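Inner kinetochore subunit cnp3 (Schizosaccharomyces pombe, PDB 6O2D) is a component of the inner-kinetochore network that forms the platform for outer-kinetochore assembly on centromeric DNA, represented here by its dimeric cupin domain. Local coordinates at residues B[85-90]-B[137-142]; B[98-103]-B[113-118]; B[33-38]-B[60-65]; B[91-96]-B[107-112]. All blocks are in the same frame, centred on the assembly; numbering follows the deposited sequence.

Contact 1. Residues B[85-90]-B[137-142]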
loop_
_atom_site.group_PDB
_atom_site.type_symbol
_atom_site.label_atom_id
_atom_site.label_comp_id
_atom_site.label_asym_id
_atom_site.label_seq_id
_atom_site.Cartn_x
_atom_site.Cartn_y
_atom_site.Cartn_z
ATOM N N LYS B 85 1.669 13.642 9.975
ATOM C CA LYS B 85 2.228 14.836 9.315
ATOM C C LYS B 85 1.776 14.844 7.851
ATOM O O LYS B 85 0.581 14.666 7.579
ATOM C CB LYS B 85 3.737 14.861 9.536
ATOM C CG LYS B 85 4.173 15.261 10.946
ATOM C CD LYS B 85 5.693 15.325 11.069
ATOM C CE LYS B 85 6.330 13.952 10.871
ATOM N NZ LYS B 85 7.784 13.944 11.216
ATOM N N HIS B 86 2.680 15.002 6.889
ATOM C CA HIS B 86 2.326 15.182 5.489
ATOM C C HIS B 86 2.167 13.866 4.738
ATOM O O HIS B 86 2.015 13.884 3.513
ATOM C CB HIS B 86 3.396 16.028 4.808
ATOM C CG HIS B 86 4.780 15.505 5.024
ATOM N ND1 HIS B 86 5.480 15.714 6.194
ATOM C CD2 HIS B 86 5.578 14.742 4.240
ATOM C CE1 HIS B 86 6.656 15.120 6.112
ATOM N NE2 HIS B 86 6.741 14.526 4.936
ATOM N N ASN B 87 2.217 12.731 5.432
ATOM C CA ASN B 87 2.065 11.427 4.809
ATOM C C ASN B 87 0.720 10.825 5.175
ATOM O O ASN B 87 0.248 10.983 6.306
ATOM C CB ASN B 87 3.169 10.456 5.235
ATOM C CG ASN B 87 4.535 10.948 4.883
ATOM O OD1 ASN B 87 4.871 11.081 3.710
ATOM N ND2 ASN B 87 5.343 11.218 5.895
ATOM N N ILE B 88 0.099 10.152 4.213
ATOM C CA ILE B 88 -1.023 9.267 4.497
ATOM C C ILE B 88 -0.448 7.875 4.737
ATOM O O ILE B 88 0.327 7.367 3.919
ATOM C CB ILE B 88 -2.056 9.269 3.358
ATOM C CG1 ILE B 88 -3.105 8.176 3.583
ATOM C CG2 ILE B 88 -1.386 9.096 2.009
ATOM C CD1 ILE B 88 -4.454 8.478 2.948
HETATM N N MSE B 89 -0.770 7.289 5.887
HETATM C CA MSE B 89 -0.325 5.947 6.236
HETATM C C MSE B 89 -1.359 4.928 5.824
HETATM O O MSE B 89 -2.557 5.197 5.901
HETATM C CB MSE B 89 -0.071 5.802 7.742
HETATM C CG MSE B 89 0.482 7.024 8.435
HETATM SE SE MSE B 89 2.416 7.061 8.354
HETATM C CE MSE B 89 2.842 5.424 9.327
ATOM N N SER B 90 -0.884 3.757 5.401
ATOM C CA SER B 90 -1.722 2.591 5.173
ATOM C C SER B 90 -1.123 1.401 5.904
ATOM O O SER B 90 0.101 1.265 5.992
ATOM C CB SER B 90 -1.843 2.267 3.680
ATOM O OG SER B 90 -3.081 1.652 3.388
ATOM N N TYR B 137 2.953 -2.011 5.441
ATOM C CA TYR B 137 2.663 -0.584 5.497
ATOM C C TYR B 137 3.041 0.105 4.193
ATOM O O TYR B 137 3.965 -0.312 3.488
ATOM C CB TYR B 137 3.389 0.106 6.670
ATOM C CG TYR B 137 4.872 0.380 6.461
ATOM C CD1 TYR B 137 5.313 1.520 5.790
ATOM C CD2 TYR B 137 5.834 -0.491 6.962
ATOM C CE1 TYR B 137 6.668 1.766 5.596
ATOM C CE2 TYR B 137 7.193 -0.247 6.786
ATOM C CZ TYR B 137 7.603 0.877 6.097
ATOM O OH TYR B 137 8.952 1.114 5.921
ATOM N N THR B 138 2.307 1.169 3.884
ATOM C CA THR B 138 2.671 2.099 2.828
ATOM C C THR B 138 2.455 3.501 3.370
ATOM O O THR B 138 1.499 3.739 4.114
ATOM C CB THR B 138 1.841 1.882 1.546
ATOM O OG1 THR B 138 0.509 2.356 1.746
ATOM C CG2 THR B 138 1.774 0.394 1.176
ATOM N N HIS B 139 3.337 4.425 3.007
ATOM C CA HIS B 139 3.063 5.837 3.212
ATOM C C HIS B 139 3.333 6.594 1.923
ATOM O O HIS B 139 4.151 6.179 1.096
ATOM C CB HIS B 139 3.859 6.447 4.389
ATOM C CG HIS B 139 5.343 6.375 4.241
ATOM N ND1 HIS B 139 6.107 5.432 4.894
ATOM C CD2 HIS B 139 6.211 7.156 3.556
ATOM C CE1 HIS B 139 7.381 5.616 4.594
ATOM N NE2 HIS B 139 7.471 6.655 3.783
ATOM N N ALA B 140 2.543 7.646 1.715
ATOM C CA ALA B 140 2.560 8.420 0.487
ATOM C C ALA B 140 2.312 9.883 0.823
ATOM O O ALA B 140 1.707 10.215 1.846
ATOM C CB ALA B 140 1.518 7.904 -0.515
ATOM N N THR B 141 2.771 10.762 -0.062
ATOM C CA THR B 141 2.595 12.188 0.146
ATOM C C THR B 141 2.401 12.860 -1.205
ATOM O O THR B 141 2.774 12.319 -2.251
ATOM C CB THR B 141 3.781 12.793 0.911
ATOM O OG1 THR B 141 3.588 14.206 1.069
ATOM C CG2 THR B 141 5.092 12.517 0.177
ATOM N N ASP B 142 1.791 14.040 -1.169
ATOM C CA ASP B 142 1.459 14.798 -2.375
ATOM C C ASP B 142 2.592 15.778 -2.651
ATOM O O ASP B 142 2.667 16.847 -2.043
ATOM C CB ASP B 142 0.125 15.513 -2.202
ATOM C CG ASP B 142 -0.453 15.994 -3.513
ATOM O OD1 ASP B 142 0.209 16.793 -4.211
ATOM O OD2 ASP B 142 -1.575 15.565 -3.847
#
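One face of the His86 imidazole carries the amide of the next residue, with Asn87 ND2 3.7 Å above the ring plane and displaced to its rim. In the plane, at the CD2 edge, stands Thr141 OG1, 3.8 Å from His86 CD2. The His139 ring meets the other end of the same amide obliquely through its CD2 atom. Asn87 OD1 also touches the Thr141 side chain, 3.5 Å from Thr141 CB.

The Thr141 hydroxyl, anti to its backbone N (chi1 179°), donates to His86 O over 2.9 Å (Thr141 OG1 to His86 O), coming from above the carbonyl plane by 39°. Thr141 OG1 is also hydrogen-bonded to Asn146 ND2, so it links the loop before strand 88-95 to helix 143-149. A valine here, without the hydroxyl, loses both bonds and would probably loosen this loop against helix 143-149.

Beyond it the strands form a regular antiparallel ladder. Ile88 and Ala140 exchange two backbone bonds, as do Ser90 and Thr138, the shortest being Ser90 N to Thr138 O at 2.7 Å. Between them Met89, a selenomethionine, and His139 are a non-hydrogen-bonded pair, with both side chains on one face of the sheet. On the other face Ile88 CG2 packs on Ala140 CB at 4.0 Å, and Phe66 of the second subunit covers Ile88 and Thr138.

These strands lie inside the five-stranded cupin sheet, with strand 113-117 flanking 88-95 and strand 66-73 flanking 133-140, while Asp142 N-caps helix 143-149.

Contact 2. Residues B[98-103]-B[113-118]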
loop_
_atom_site.group_PDB
_atom_site.type_symbol
_atom_site.label_atom_id
_atom_site.label_comp_id
_atom_site.label_asym_id
_atom_site.label_seq_id
_atom_site.Cartn_x
_atom_site.Cartn_y
_atom_site.Cartn_z
ATOM N N ILE B 98 -4.363 -6.559 17.048
ATOM C CA ILE B 98 -3.933 -5.222 17.444
ATOM C C ILE B 98 -5.154 -4.391 17.802
ATOM O O ILE B 98 -6.238 -4.578 17.241
ATOM C CB ILE B 98 -3.131 -4.480 16.355
ATOM C CG1 ILE B 98 -3.993 -4.222 15.120
ATOM C CG2 ILE B 98 -1.877 -5.233 15.992
ATOM C CD1 ILE B 98 -3.271 -3.435 14.038
ATOM N N GLU B 99 -4.952 -3.437 18.713
ATOM C CA GLU B 99 -5.905 -2.377 19.013
ATOM C C GLU B 99 -5.250 -1.059 18.641
ATOM O O GLU B 99 -4.147 -0.747 19.112
ATOM C CB GLU B 99 -6.300 -2.381 20.485
ATOM C CG GLU B 99 -7.305 -1.313 20.881
ATOM C CD GLU B 99 -6.913 -0.604 22.168
ATOM O OE1 GLU B 99 -7.753 0.116 22.745
ATOM O OE2 GLU B 99 -5.757 -0.757 22.606
ATOM N N VAL B 100 -5.921 -0.295 17.792
ATOM C CA VAL B 100 -5.341 0.907 17.224
ATOM C C VAL B 100 -6.242 2.113 17.478
ATOM O O VAL B 100 -7.472 2.010 17.411
ATOM C CB VAL B 100 -5.037 0.695 15.725
ATOM C CG1 VAL B 100 -6.214 0.052 15.052
ATOM C CG2 VAL B 100 -4.681 2.006 15.057
ATOM N N THR B 101 -5.607 3.236 17.834
ATOM C CA THR B 101 -6.196 4.572 17.941
ATOM C C THR B 101 -5.818 5.471 16.782
ATOM O O THR B 101 -4.627 5.689 16.507
ATOM C CB THR B 101 -5.862 5.284 19.257
ATOM O OG1 THR B 101 -5.771 4.378 20.372
ATOM C CG2 THR B 101 -6.583 6.689 19.428
ATOM N N VAL B 102 -6.850 5.994 16.122
ATOM C CA VAL B 102 -6.704 7.077 15.168
ATOM C C VAL B 102 -7.561 8.215 15.692
ATOM O O VAL B 102 -8.793 8.145 15.618
ATOM C CB VAL B 102 -7.133 6.674 13.748
ATOM C CG1 VAL B 102 -6.992 7.847 12.789
ATOM C CG2 VAL B 102 -6.352 5.479 13.276
ATOM N N ASN B 103 -6.918 9.263 16.219
ATOM C CA ASN B 103 -7.599 10.493 16.656
ATOM C C ASN B 103 -8.675 10.231 17.713
ATOM O O ASN B 103 -9.825 10.663 17.588
ATOM C CB ASN B 103 -8.182 11.254 15.463
ATOM C CG ASN B 103 -7.109 11.939 14.647
ATOM O OD1 ASN B 103 -5.942 11.994 15.057
ATOM N ND2 ASN B 103 -7.488 12.471 13.492
ATOM N N GLY B 113 -7.678 -6.934 7.851
ATOM C CA GLY B 113 -8.185 -5.608 8.133
ATOM C C GLY B 113 -7.153 -4.599 7.659
ATOM O O GLY B 113 -5.952 -4.864 7.697
ATOM N N VAL B 114 -7.638 -3.461 7.170
ATOM C CA VAL B 114 -6.778 -2.359 6.756
ATOM C C VAL B 114 -7.323 -1.061 7.335
ATOM O O VAL B 114 -8.540 -0.884 7.457
ATOM C CB VAL B 114 -6.653 -2.258 5.220
ATOM C CG1 VAL B 114 -5.951 -3.483 4.664
ATOM C CG2 VAL B 114 -8.020 -2.083 4.578
ATOM N N PHE B 115 -6.422 -0.160 7.704
ATOM C CA PHE B 115 -6.822 1.169 8.122
ATOM C C PHE B 115 -5.813 2.171 7.584
ATOM O O PHE B 115 -4.674 1.823 7.259
ATOM C CB PHE B 115 -6.973 1.271 9.649
ATOM C CG PHE B 115 -5.674 1.284 10.399
ATOM C CD1 PHE B 115 -5.031 0.102 10.713
ATOM C CD2 PHE B 115 -5.112 2.477 10.818
ATOM C CE1 PHE B 115 -3.842 0.113 11.417
ATOM C CE2 PHE B 115 -3.925 2.491 11.523
ATOM C CZ PHE B 115 -3.293 1.311 11.826
ATOM N N ILE B 116 -6.264 3.419 7.451
ATOM C CA ILE B 116 -5.435 4.515 6.976
ATOM C C ILE B 116 -5.301 5.538 8.084
ATOM O O ILE B 116 -6.213 5.736 8.889
ATOM C CB ILE B 116 -6.008 5.203 5.721
ATOM C CG1 ILE B 116 -7.464 5.623 5.973
ATOM C CG2 ILE B 116 -5.861 4.310 4.513
ATOM C CD1 ILE B 116 -7.975 6.664 5.008
ATOM N N VAL B 117 -4.159 6.207 8.107
ATOM C CA VAL B 117 -4.005 7.394 8.932
ATOM C C VAL B 117 -3.836 8.559 7.969
ATOM O O VAL B 117 -2.740 8.742 7.419
ATOM C CB VAL B 117 -2.810 7.268 9.889
ATOM C CG1 VAL B 117 -2.754 8.467 10.832
ATOM C CG2 VAL B 117 -2.877 5.957 10.656
ATOM N N PRO B 118 -4.880 9.345 7.707
ATOM C CA PRO B 118 -4.736 10.466 6.771
ATOM C C PRO B 118 -3.690 11.451 7.261
ATOM O O PRO B 118 -3.324 11.478 8.440
ATOM C CB PRO B 118 -6.131 11.103 6.750
ATOM C CG PRO B 118 -7.051 10.044 7.252
ATOM C CD PRO B 118 -6.255 9.214 8.213
#
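Phe115 holds its CG between the backbone N and the carbonyl carbon (chi1 73°), the crowded position, which stands the ring up from strand 113-117 and sends its far end to strand 98-102. Val100 answers with CG2 anti to its backbone N, and Val102 with CG2 beside the backbone N, because there CG1 takes the anti place (chi1 179°).

Val100 and Phe115 meet tip to tip. Val100 CG2 lies 3.6 Å from Phe115 CZ and about as near to CE2, while CG1 of the same valine sits over one face of the ring. Val102 crosses obliquely, with its CG2 4.1 Å from Phe115 CD2, and the same methyl reaches Val117 CG2 at 4.4 Å. At the other end Ile98 CD1 approaches Phe115 CE1 to 4.4 Å, also at a slant. Every touching side chain is apolar and buried.

This is the facing of two sheets in a cupin beta-barrel: strand 98-102 belongs to the four-stranded sheet and strand 113-117 to the five-stranded one. Their axes come within 8.8 Å and run 30° from parallel, a spacing bridged by side chains rather than by backbone bonds. The alternate residues Ile98, Val100 and Val102 all point into the gap, whereas Thr101 between them points away.

Two more rings join Phe115 inside: Phe107 meets it edge-to-face, and Phe91 lies with its plane about 20° from that of Phe115. On the outer side, Val114 and Ile116 pack on Phe60 of the second subunit, and residues 113 to 115 pair in an antiparallel ladder with a strand of that subunit.

Contact 3. Residues B[33-38]-B[60-65]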
loop_
_atom_site.group_PDB
_atom_site.type_symbol
_atom_site.label_atom_id
_atom_site.label_comp_id
_atom_site.label_asym_id
_atom_site.label_seq_id
_atom_site.Cartn_x
_atom_site.Cartn_y
_atom_site.Cartn_z
ATOM N N GLU B 33 16.327 -0.874 -16.023
ATOM C CA GLU B 33 17.162 -1.154 -14.865
ATOM C C GLU B 33 16.738 -2.473 -14.240
ATOM O O GLU B 33 15.643 -2.981 -14.491
ATOM C CB GLU B 33 17.073 -0.028 -13.833
ATOM C CG GLU B 33 15.645 0.194 -13.340
ATOM C CD GLU B 33 15.538 1.354 -12.383
ATOM O OE1 GLU B 33 15.417 1.113 -11.161
ATOM O OE2 GLU B 33 15.574 2.508 -12.859
ATOM N N GLU B 34 17.611 -3.007 -13.399
ATOM C CA GLU B 34 17.257 -4.099 -12.506
ATOM C C GLU B 34 16.824 -3.498 -11.177
ATOM O O GLU B 34 17.530 -2.658 -10.617
ATOM C CB GLU B 34 18.433 -5.062 -12.326
ATOM C CG GLU B 34 18.600 -6.043 -13.468
ATOM C CD GLU B 34 20.023 -6.540 -13.593
ATOM O OE1 GLU B 34 20.693 -6.220 -14.603
ATOM O OE2 GLU B 34 20.477 -7.249 -12.672
ATOM N N ARG B 35 15.669 -3.925 -10.682
ATOM C CA ARG B 35 15.175 -3.477 -9.392
ATOM C C ARG B 35 14.417 -4.609 -8.715
ATOM O O ARG B 35 13.750 -5.413 -9.374
ATOM C CB ARG B 35 14.276 -2.238 -9.585
ATOM C CG ARG B 35 13.477 -1.776 -8.381
ATOM C CD ARG B 35 12.616 -0.568 -8.744
ATOM N NE ARG B 35 11.933 -0.024 -7.574
ATOM C CZ ARG B 35 11.168 1.066 -7.581
ATOM N NH1 ARG B 35 10.977 1.752 -8.707
ATOM N NH2 ARG B 35 10.595 1.476 -6.455
ATOM N N VAL B 36 14.534 -4.670 -7.390
ATOM C CA VAL B 36 13.845 -5.690 -6.603
ATOM C C VAL B 36 12.365 -5.319 -6.526
ATOM O O VAL B 36 12.001 -4.328 -5.886
ATOM C CB VAL B 36 14.466 -5.832 -5.211
ATOM C CG1 VAL B 36 13.873 -7.017 -4.480
ATOM C CG2 VAL B 36 15.963 -6.005 -5.341
ATOM N N VAL B 37 11.509 -6.102 -7.180
ATOM C CA VAL B 37 10.090 -5.789 -7.286
ATOM C C VAL B 37 9.227 -6.746 -6.478
ATOM O O VAL B 37 8.000 -6.699 -6.589
ATOM C CB VAL B 37 9.623 -5.745 -8.752
ATOM C CG1 VAL B 37 10.514 -4.811 -9.576
ATOM C CG2 VAL B 37 9.562 -7.157 -9.356
ATOM N N GLY B 38 9.830 -7.626 -5.679
ATOM C CA GLY B 38 9.037 -8.540 -4.873
ATOM C C GLY B 38 9.746 -9.155 -3.683
ATOM O O GLY B 38 10.937 -9.463 -3.756
ATOM N N PHE B 60 10.134 -1.329 -0.600
ATOM C CA PHE B 60 9.993 -0.617 -1.862
ATOM C C PHE B 60 10.101 0.869 -1.578
ATOM O O PHE B 60 9.377 1.394 -0.725
ATOM C CB PHE B 60 8.649 -0.923 -2.519
ATOM C CG PHE B 60 8.369 -2.385 -2.679
ATOM C CD1 PHE B 60 9.225 -3.189 -3.424
ATOM C CD2 PHE B 60 7.246 -2.955 -2.100
ATOM C CE1 PHE B 60 8.968 -4.534 -3.588
ATOM C CE2 PHE B 60 6.982 -4.306 -2.259
ATOM C CZ PHE B 60 7.850 -5.098 -3.002
ATOM N N LYS B 61 10.982 1.550 -2.301
ATOM C CA LYS B 61 11.171 2.983 -2.131
ATOM C C LYS B 61 10.961 3.678 -3.464
ATOM O O LYS B 61 11.679 3.401 -4.432
ATOM C CB LYS B 61 12.570 3.284 -1.597
ATOM C CG LYS B 61 12.830 2.758 -0.200
ATOM C CD LYS B 61 14.188 3.210 0.312
ATOM C CE LYS B 61 15.302 2.279 -0.138
ATOM N NZ LYS B 61 16.622 2.727 0.393
ATOM N N GLU B 62 10.017 4.615 -3.501
ATOM C CA GLU B 62 9.880 5.522 -4.631
ATOM C C GLU B 62 9.951 6.953 -4.099
ATOM O O GLU B 62 8.943 7.660 -4.029
ATOM C CB GLU B 62 8.583 5.275 -5.395
ATOM C CG GLU B 62 8.585 5.891 -6.782
ATOM C CD GLU B 62 9.567 5.215 -7.711
ATOM O OE1 GLU B 62 9.366 4.021 -8.014
ATOM O OE2 GLU B 62 10.541 5.875 -8.128
ATOM N N GLU B 63 11.154 7.360 -3.701
ATOM C CA GLU B 63 11.350 8.697 -3.163
ATOM C C GLU B 63 11.044 9.733 -4.243
ATOM O O GLU B 63 11.405 9.544 -5.409
ATOM C CB GLU B 63 12.775 8.876 -2.644
ATOM C CG GLU B 63 12.906 8.666 -1.141
ATOM C CD GLU B 63 12.603 9.921 -0.337
ATOM O OE1 GLU B 63 11.785 9.846 0.604
ATOM O OE2 GLU B 63 13.183 10.986 -0.642
ATOM N N PRO B 64 10.394 10.846 -3.890
ATOM C CA PRO B 64 9.894 11.146 -2.544
ATOM C C PRO B 64 8.409 10.845 -2.327
ATOM O O PRO B 64 7.888 11.155 -1.259
ATOM C CB PRO B 64 10.155 12.646 -2.414
ATOM C CG PRO B 64 10.062 13.169 -3.824
ATOM C CD PRO B 64 10.344 12.025 -4.776
ATOM N N SER B 65 7.732 10.249 -3.307
ATOM C CA SER B 65 6.274 10.172 -3.258
ATOM C C SER B 65 5.728 8.938 -2.533
ATOM O O SER B 65 4.634 9.014 -1.961
ATOM C CB SER B 65 5.711 10.251 -4.687
ATOM O OG SER B 65 5.478 8.971 -5.248
HETATM O O HOH W 1 12.367 -0.080 -4.273
#
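Strand 33-38 passes strand 60-62 at an axis distance of 8.6 Å and an angle of 123°, too far and too oblique for a shared ladder, so side chains span the gap.

Arg35, with CG anti to the backbone N and the chain extended to NE, meets Glu62 at about a right angle. Both terminal nitrogens grip one oxygen in a salt bridge: Arg35 NH1 to Glu62 OE1 is 2.9 Å and uses the syn lone pair, whereas Arg35 NH2 to Glu62 OE1 is 3.2 Å and comes from above the carboxylate plane. Glu62 OE1 lies in the guanidinium plane, itself turned 65° from the carboxylate. A water accepts from Arg35 NH2 (3.2 Å) and from Lys61 N (2.9 Å), tying the guanidinium to the strand backbone.

Val36 O and Gly38 N lie in plane at the edge of the Phe60 ring, and Phe60 CE1 comes within 3.6 Å of Val37 C. Val37 and Gly38 form a classic beta bulge opposite Ile17.

Strand 32-40 pairs with strand 16-22 beside strand 55-62, outermost in its sheet within this chain, while Glu62 OE2 forms a salt bridge with Arg119 of the second subunit and Gly38 joins a ladder with that subunit.

Contact 4. Residues B[91-96]-B[107-112]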
loop_
_atom_site.group_PDB
_atom_site.type_symbol
_atom_site.label_atom_id
_atom_site.label_comp_id
_atom_site.label_asym_id
_atom_site.label_seq_id
_atom_site.Cartn_x
_atom_site.Cartn_y
_atom_site.Cartn_z
ATOM N N PHE B 91 -1.988 0.565 6.469
ATOM C CA PHE B 91 -1.559 -0.643 7.156
ATOM C C PHE B 91 -2.477 -1.778 6.745
ATOM O O PHE B 91 -3.700 -1.603 6.731
ATOM C CB PHE B 91 -1.576 -0.469 8.675
ATOM C CG PHE B 91 -0.559 0.507 9.173
ATOM C CD1 PHE B 91 0.758 0.122 9.353
ATOM C CD2 PHE B 91 -0.915 1.813 9.453
ATOM C CE1 PHE B 91 1.698 1.023 9.811
ATOM C CE2 PHE B 91 0.021 2.709 9.907
ATOM C CZ PHE B 91 1.330 2.311 10.087
ATOM N N CYS B 92 -1.894 -2.928 6.404
ATOM C CA CYS B 92 -2.650 -4.156 6.194
ATOM C C CYS B 92 -2.139 -5.211 7.163
ATOM O O CYS B 92 -0.937 -5.503 7.195
ATOM C CB CYS B 92 -2.538 -4.649 4.749
ATOM S SG CYS B 92 -3.518 -6.159 4.450
ATOM N N ILE B 93 -3.053 -5.795 7.926
ATOM C CA ILE B 93 -2.704 -6.688 9.023
ATOM C C ILE B 93 -2.687 -8.103 8.476
ATOM O O ILE B 93 -3.735 -8.657 8.135
ATOM C CB ILE B 93 -3.683 -6.554 10.193
ATOM C CG1 ILE B 93 -3.913 -5.074 10.486
ATOM C CG2 ILE B 93 -3.177 -7.318 11.423
ATOM C CD1 ILE B 93 -5.120 -4.806 11.287
ATOM N N LEU B 94 -1.501 -8.701 8.436
ATOM C CA LEU B 94 -1.350 -10.043 7.903
ATOM C C LEU B 94 -1.539 -11.116 8.958
ATOM O O LEU B 94 -1.969 -12.222 8.619
ATOM C CB LEU B 94 0.027 -10.195 7.255
ATOM C CG LEU B 94 0.362 -9.212 6.129
ATOM C CD1 LEU B 94 1.583 -9.692 5.385
ATOM C CD2 LEU B 94 -0.810 -9.028 5.171
ATOM N N GLN B 95 -1.234 -10.820 10.224
ATOM C CA GLN B 95 -1.359 -11.813 11.284
ATOM C C GLN B 95 -1.362 -11.115 12.639
ATOM O O GLN B 95 -0.747 -10.059 12.809
ATOM C CB GLN B 95 -0.237 -12.861 11.212
ATOM C CG GLN B 95 0.923 -12.647 12.165
ATOM C CD GLN B 95 1.816 -13.872 12.272
ATOM O OE1 GLN B 95 1.635 -14.855 11.549
ATOM N NE2 GLN B 95 2.788 -13.817 13.176
ATOM N N GLY B 96 -2.068 -11.712 13.592
ATOM C CA GLY B 96 -2.046 -11.236 14.960
ATOM C C GLY B 96 -3.293 -10.461 15.323
ATOM O O GLY B 96 -4.284 -10.417 14.585
ATOM N N PHE B 107 -10.306 1.070 17.755
ATOM C CA PHE B 107 -10.844 -0.117 17.103
ATOM C C PHE B 107 -9.816 -1.242 17.165
ATOM O O PHE B 107 -8.616 -0.993 17.276
ATOM C CB PHE B 107 -11.202 0.166 15.632
ATOM C CG PHE B 107 -10.063 0.759 14.801
ATOM C CD1 PHE B 107 -9.503 1.989 15.113
ATOM C CD2 PHE B 107 -9.568 0.081 13.696
ATOM C CE1 PHE B 107 -8.450 2.519 14.339
ATOM C CE2 PHE B 107 -8.543 0.621 12.918
ATOM C CZ PHE B 107 -7.984 1.832 13.241
ATOM N N ARG B 108 -10.263 -2.483 17.153
ATOM C CA ARG B 108 -9.283 -3.539 16.962
ATOM C C ARG B 108 -9.640 -4.329 15.712
ATOM O O ARG B 108 -10.704 -4.136 15.104
ATOM C CB ARG B 108 -9.125 -4.380 18.222
ATOM C CG ARG B 108 -10.405 -4.274 18.979
ATOM C CD ARG B 108 -10.725 -5.047 20.313
ATOM N NE ARG B 108 -11.554 -6.252 20.136
ATOM C CZ ARG B 108 -12.120 -6.983 21.141
ATOM N NH1 ARG B 108 -12.831 -8.064 20.835
ATOM N NH2 ARG B 108 -12.235 -6.552 22.442
HETATM N N MSE B 109 -8.713 -5.192 15.320
HETATM C CA MSE B 109 -8.587 -5.652 13.952
HETATM C C MSE B 109 -7.631 -6.821 13.989
HETATM O O MSE B 109 -6.612 -6.761 14.680
HETATM C CB MSE B 109 -8.032 -4.552 13.041
HETATM C CG MSE B 109 -9.049 -3.847 12.180
HETATM SE SE MSE B 109 -8.215 -2.576 10.968
HETATM C CE MSE B 109 -9.851 -1.822 10.230
ATOM N N LYS B 110 -7.956 -7.901 13.291
ATOM C CA LYS B 110 -6.969 -8.923 12.981
ATOM C C LYS B 110 -6.831 -9.023 11.468
ATOM O O LYS B 110 -7.071 -8.061 10.732
ATOM C CB LYS B 110 -7.282 -10.307 13.551
ATOM C CG LYS B 110 -8.506 -10.988 13.034
ATOM C CD LYS B 110 -9.479 -11.486 14.088
ATOM C CE LYS B 110 -10.391 -12.344 13.170
ATOM N NZ LYS B 110 -11.282 -13.369 13.943
ATOM N N LYS B 111 -6.446 -10.223 11.025
ATOM C CA LYS B 111 -6.026 -10.509 9.662
ATOM C C LYS B 111 -7.049 -10.020 8.648
ATOM O O LYS B 111 -8.260 -10.139 8.848
ATOM C CB LYS B 111 -5.823 -12.027 9.498
ATOM C CG LYS B 111 -5.757 -12.529 8.047
ATOM C CD LYS B 111 -4.644 -13.554 7.815
ATOM C CE LYS B 111 -4.325 -13.716 6.318
ATOM N NZ LYS B 111 -2.943 -13.254 5.900
ATOM N N ASP B 112 -6.536 -9.407 7.583
ATOM C CA ASP B 112 -7.304 -8.896 6.451
ATOM C C ASP B 112 -8.060 -7.620 6.781
ATOM O O ASP B 112 -8.979 -7.240 6.052
ATOM C CB ASP B 112 -8.259 -9.959 5.892
ATOM C CG ASP B 112 -7.519 -11.109 5.246
ATOM O OD1 ASP B 112 -6.275 -11.040 5.152
ATOM O OD2 ASP B 112 -8.182 -12.077 4.822
#
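Ile93 O is held by one N-H and one C-H: Asp112 N donates to Ile93 O over 3.0 Å, nearly along the C=O axis and fairly straight (158° at the hydrogen), and Lys111 CA adds a CH...O contact with Ile93 O at 3.3 Å. The next carbonyl along the strand has a side-chain donor. Lys111 NZ reaches Leu94 O at 3.1 Å, in the carbonyl plane and on a lone pair. Bends at chi2 (137°) and chi4 (114°) curl the lysine so that CD passes close by that oxygen before NZ reaches it.

The backbone angles of Lys111 and Asp112 fit a type II turn, which reverses the chain between strands 105-109 and 113-117. Gly96, with positive phi, turns strand 88-95 at the same level; a CB there would jam against the carbonyl O of Gln95. Gly96 O lies 3.2 Å from Lys110 CB.

Toward strand 105-109 the contact becomes apolar. Ile93 and the selenomethionine Met109 cross at about a right angle, with Ile93 CD1 3.4 Å from Met109 CB and 3.8 Å from Met109 SE. That selenium also sits at the edge of the Phe107 ring, and Ile17 of the second subunit packs on Phe107 and Met109.

An alanine in place of Lys111 removes the amine and the methylene contacts with Leu94 O, and would probably leave the turn less firmly tied to the end of strand 88-95. Lys111 packs beside Lys111 of the second subunit, so Leu94 O and a long, weak pairing with Asp112 of that subunit probably offset some repulsion between the amines.

Contacts 1, 2 and 4 form a continuous body, and contact 3 sits at its far side. Strand 88-95 supplies segments to both contact 1 and contact 4, and probable backbone bonds fasten it to contact 2's strand 113-117: Met89 N to Val117 O at 2.9 Å and Gly113 O to Ile93 N at 3.1 Å. Contacts 2 and 4, with centres about 10 Å apart, also share the other sheet through Val100 N and Phe107 O (2.8 Å). Contact 3's centre lies about 26 Å from that of contact 2, yet its segment 60-65 meets contact 1 where Thr141 N approaches Ser65 O (3.2 Å). All four touch the second subunit, so the dimer interface runs past the whole set.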